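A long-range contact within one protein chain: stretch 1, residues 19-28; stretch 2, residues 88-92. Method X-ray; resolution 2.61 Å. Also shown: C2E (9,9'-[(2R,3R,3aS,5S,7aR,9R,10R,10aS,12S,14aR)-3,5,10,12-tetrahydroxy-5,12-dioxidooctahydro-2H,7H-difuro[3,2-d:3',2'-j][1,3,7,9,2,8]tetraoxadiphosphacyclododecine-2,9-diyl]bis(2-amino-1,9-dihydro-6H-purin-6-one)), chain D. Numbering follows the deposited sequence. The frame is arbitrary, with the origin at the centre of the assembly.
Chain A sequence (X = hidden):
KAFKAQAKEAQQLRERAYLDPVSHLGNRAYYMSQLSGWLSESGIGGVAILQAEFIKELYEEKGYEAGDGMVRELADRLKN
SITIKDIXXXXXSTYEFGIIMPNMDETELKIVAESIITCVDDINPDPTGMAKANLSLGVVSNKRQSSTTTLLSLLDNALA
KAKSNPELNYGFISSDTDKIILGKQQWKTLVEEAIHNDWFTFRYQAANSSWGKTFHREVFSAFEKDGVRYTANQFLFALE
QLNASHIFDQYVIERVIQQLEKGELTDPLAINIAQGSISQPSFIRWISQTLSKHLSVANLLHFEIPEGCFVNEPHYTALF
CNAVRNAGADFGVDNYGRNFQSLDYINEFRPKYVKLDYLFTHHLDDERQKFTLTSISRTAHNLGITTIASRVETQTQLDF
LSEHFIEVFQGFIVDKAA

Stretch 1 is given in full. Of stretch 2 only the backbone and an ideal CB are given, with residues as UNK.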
# COMPACT_ATOMS: atom_id res chain seq x y z
N LEU A 19 14.34 -22.77 4.74
CA LEU A 19 13.64 -23.06 3.50
C LEU A 19 12.35 -22.25 3.41
O LEU A 19 11.56 -22.24 4.36
CB LEU A 19 13.32 -24.56 3.38
CG LEU A 19 12.73 -25.01 2.04
CD1 LEU A 19 13.84 -25.21 1.02
CD2 LEU A 19 11.90 -26.27 2.20
N ASP A 20 12.16 -21.59 2.28
CA ASP A 20 10.92 -20.87 2.02
C ASP A 20 9.86 -21.84 1.51
O ASP A 20 10.09 -22.50 0.49
CB ASP A 20 11.15 -19.75 1.01
CG ASP A 20 9.85 -19.14 0.51
OD1 ASP A 20 9.16 -18.47 1.31
OD2 ASP A 20 9.53 -19.33 -0.68
N PRO A 21 8.71 -21.96 2.17
CA PRO A 21 7.73 -22.98 1.76
C PRO A 21 7.18 -22.78 0.36
O PRO A 21 6.89 -23.77 -0.33
CB PRO A 21 6.63 -22.86 2.82
CG PRO A 21 7.29 -22.22 3.99
CD PRO A 21 8.31 -21.29 3.42
N VAL A 22 7.03 -21.54 -0.09
CA VAL A 22 6.41 -21.28 -1.39
C VAL A 22 7.33 -21.73 -2.52
O VAL A 22 6.98 -22.60 -3.33
CB VAL A 22 6.04 -19.80 -1.53
CG1 VAL A 22 5.25 -19.57 -2.81
CG2 VAL A 22 5.26 -19.33 -0.32
N SER A 23 8.53 -21.15 -2.59
CA SER A 23 9.45 -21.44 -3.68
C SER A 23 10.16 -22.77 -3.53
O SER A 23 10.72 -23.27 -4.51
CB SER A 23 10.49 -20.32 -3.80
OG SER A 23 11.29 -20.25 -2.63
N HIS A 24 10.15 -23.36 -2.34
CA HIS A 24 10.95 -24.55 -2.02
C HIS A 24 12.43 -24.30 -2.31
O HIS A 24 13.18 -25.23 -2.63
CB HIS A 24 10.45 -25.78 -2.78
CG HIS A 24 10.82 -27.08 -2.12
ND1 HIS A 24 10.18 -27.55 -0.99
CD2 HIS A 24 11.77 -27.99 -2.42
CE1 HIS A 24 10.71 -28.70 -0.63
NE2 HIS A 24 11.68 -28.99 -1.48
N LEU A 25 12.86 -23.05 -2.19
CA LEU A 25 14.26 -22.65 -2.25
C LEU A 25 14.69 -22.18 -0.88
O LEU A 25 13.90 -22.11 0.06
CB LEU A 25 14.46 -21.56 -3.30
CG LEU A 25 14.29 -21.92 -4.78
CD1 LEU A 25 14.35 -20.66 -5.63
CD2 LEU A 25 15.35 -22.91 -5.20
N GLY A 26 15.98 -21.84 -0.76
CA GLY A 26 16.45 -21.23 0.47
C GLY A 26 15.78 -19.88 0.69
O GLY A 26 15.45 -19.16 -0.25
N ASN A 27 15.55 -19.56 1.96
CA ASN A 27 14.96 -18.27 2.30
C ASN A 27 16.05 -17.21 2.38
O ASN A 27 17.20 -17.44 1.98
CB ASN A 27 14.14 -18.38 3.59
CG ASN A 27 14.97 -18.80 4.78
OD1 ASN A 27 16.19 -18.91 4.71
ND2 ASN A 27 14.30 -19.04 5.90
N ARG A 28 15.71 -16.03 2.90
CA ARG A 28 16.68 -14.95 2.96
C ARG A 28 17.80 -15.27 3.95
O ARG A 28 18.98 -14.98 3.67
CB ARG A 28 15.98 -13.64 3.35
CG ARG A 28 16.90 -12.44 3.40
CD ARG A 28 16.15 -11.18 3.79
NE ARG A 28 17.02 -10.01 3.79
CZ ARG A 28 17.31 -9.30 2.71
NH1 ARG A 28 16.80 -9.64 1.53
NH2 ARG A 28 18.12 -8.25 2.80
N UNK A 88 24.27 -21.47 -4.89
CA UNK A 88 23.23 -21.13 -3.93
C UNK A 88 22.12 -20.40 -4.67
O UNK A 88 22.37 -19.39 -5.33
CB UNK A 88 23.78 -20.28 -2.79
N UNK A 89 20.90 -20.92 -4.56
CA UNK A 89 19.71 -20.28 -5.12
C UNK A 89 18.72 -20.09 -3.98
O UNK A 89 18.33 -21.07 -3.33
CB UNK A 89 19.10 -21.11 -6.26
N UNK A 90 18.34 -18.84 -3.73
CA UNK A 90 17.47 -18.53 -2.61
C UNK A 90 16.46 -17.46 -3.01
O UNK A 90 16.64 -16.75 -4.00
CB UNK A 90 18.29 -18.07 -1.40
N UNK A 91 15.40 -17.37 -2.22
CA UNK A 91 14.37 -16.35 -2.39
C UNK A 91 14.60 -15.30 -1.31
O UNK A 91 14.16 -15.46 -0.17
CB UNK A 91 12.96 -16.94 -2.31
N UNK A 92 15.30 -14.23 -1.67
CA UNK A 92 15.75 -13.25 -0.68
C UNK A 92 14.68 -12.23 -0.33
O UNK A 92 14.83 -11.52 0.68
CB UNK A 92 16.99 -12.52 -1.19
P1 C2E D . 19.20 0.07 2.13
O2P C2E D . 17.73 -0.12 1.82
O1P C2E D . 19.34 1.55 2.32
O5' C2E D . 19.65 -0.51 3.58
C5' C2E D . 20.77 0.02 4.21
C4' C2E D . 20.84 -0.81 5.51
O4' C2E D . 19.75 -0.63 6.20
C3' C2E D . 20.68 -2.28 5.07
O3' C2E D . 21.86 -2.86 4.78
C2' C2E D . 20.00 -2.97 6.28
O2' C2E D . 21.03 -3.61 7.15
C1' C2E D . 19.47 -2.00 6.99
N9 C2E D . 18.07 -2.22 7.27
C8 C2E D . 17.67 -1.85 6.03
N7 C2E D . 16.32 -1.97 6.02
C5 C2E D . 15.91 -2.40 7.22
C6 C2E D . 14.53 -2.73 7.84
O6 C2E D . 13.52 -2.62 7.22
N1 C2E D . 14.41 -3.17 9.20
C2 C2E D . 15.60 -3.32 10.01
N2 C2E D . 15.61 -3.77 11.40
N3 C2E D . 16.89 -3.01 9.40
C4 C2E D . 17.01 -2.54 7.99
P11 C2E D . 21.67 -4.33 4.02
O21 C2E D . 20.62 -5.30 4.55
O11 C2E D . 22.96 -5.07 4.23
O5A C2E D . 21.64 -3.96 2.41
C5A C2E D . 22.21 -2.73 2.04
C4A C2E D . 21.79 -2.41 0.67
O4A C2E D . 21.74 -3.50 -0.07
C3A C2E D . 20.22 -1.80 0.73
O3A C2E D . 20.23 -0.31 0.89
C2A C2E D . 19.71 -2.08 -0.34
O2A C2E D . 20.04 -1.00 -1.34
C1A C2E D . 20.39 -3.50 -0.76
N91 C2E D . 19.66 -4.53 -0.39
C81 C2E D . 19.68 -5.21 0.77
N71 C2E D . 18.76 -6.19 0.66
C51 C2E D . 18.20 -6.09 -0.54
C61 C2E D . 17.11 -6.91 -1.23
O61 C2E D . 16.63 -7.81 -0.63
N11 C2E D . 16.65 -6.61 -2.55
C21 C2E D . 17.24 -5.51 -3.27
N21 C2E D . 16.80 -5.19 -4.62
N31 C2E D . 18.29 -4.73 -2.60
C41 C2E D . 18.75 -5.05 -1.21

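Position 88 starts the stretch in extended conformation, and its CB has no atom of stretch 1 within 5.5 Å. This contact sets no rule there, so almost any residue that tolerates a strand would do. The deposited residue is Ser88, which takes no part in the contact.

Position 89 is also extended. Its CA-to-CB bond points sideways, with the CB 4.3 Å from Leu25 CD2, so the neighbour on offer is the end of a leucine. Nothing polar calls for a partner, and an aliphatic side chain such as valine, isoleucine or leucine would suit. The deposited residue is Ile89. It places CG2 3.7 Å from Leu25 CD1, an apolar contact, while with chi1 in m and chi2 in t the end of the chain leads away from stretch 1.

Position 90 is where the two backbones come together, in a single bridge to Gly26 with the CA atoms 4.2 Å apart. The CB lies 3.3 Å from Gly26 O, which is tight, and 3.6 Å from Asn27 O. With two carbonyl oxygens so near, a small residue is the easy choice: alanine, glycine, perhaps serine. The deposited Ala90 stops at the methyl. Gly26 contributes to the close approach, since a CB at its position would stand 3.5 Å from Ala90 CB.

Position 91 has its backbone tied first: its N donates to Gly26 O at 2.7 Å, a bond any residue but proline could make. The CB points sideways, 3.7 Å from Ser23 OG and 4.5 Å from Asp20 OD2. That carboxylate oxygen already accepts from Ser23 N and Ser23 OG, yet its negative charge still invites a long cationic side chain; lysine or arginine would suit. The deposited residue is Arg91. Its chain runs out with chi1, chi2 and chi3 all t, passing Ser23 OG with CD at 3.7 Å, its end coming nearer to stretch 1. NH1 then meets Asp20 OD2 at 2.9 Å in a salt bridge, the carboxylate oxygen near the guanidinium plane, with Val22 CB 3.3 Å from NH1.

Position 92 offers its backbone carbonyl to a guanidinium: Arg28 NH1 donates to its O at 2.9 Å and also to C2E O61 at 2.8 Å, while Arg28 NH2 reaches C2E N71 at 3.0 Å. The carbonyl thus helps hold the ligand-binding arginine. The CB points sideways near the guanidinium; an aliphatic or uncharged polar residue would fit, and a second cation would be unwelcome. The deposited Ile92, chi1 in p, packs beside that guanidinium, its CB 4.0 Å from Arg28 NH1.

Stretch 2 88-92: SIARI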
# COMPACT_ATOMS: atom_id res chain seq x y z
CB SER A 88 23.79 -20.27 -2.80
OG SER A 88 24.92 -20.88 -2.20
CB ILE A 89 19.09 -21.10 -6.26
CG1 ILE A 89 20.12 -21.35 -7.36
CG2 ILE A 89 17.88 -20.37 -6.83
CD1 ILE A 89 19.56 -22.08 -8.57
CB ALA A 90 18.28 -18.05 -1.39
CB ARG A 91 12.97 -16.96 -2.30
CG ARG A 91 11.85 -16.00 -2.63
CD ARG A 91 10.50 -16.65 -2.39
NE ARG A 91 9.40 -15.71 -2.56
CZ ARG A 91 8.17 -15.92 -2.09
NH1 ARG A 91 7.89 -17.02 -1.42
NH2 ARG A 91 7.22 -15.01 -2.29
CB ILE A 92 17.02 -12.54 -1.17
CG1 ILE A 92 16.69 -11.63 -2.37
CG2 ILE A 92 18.08 -13.55 -1.57
CD1 ILE A 92 17.90 -10.96 -2.96
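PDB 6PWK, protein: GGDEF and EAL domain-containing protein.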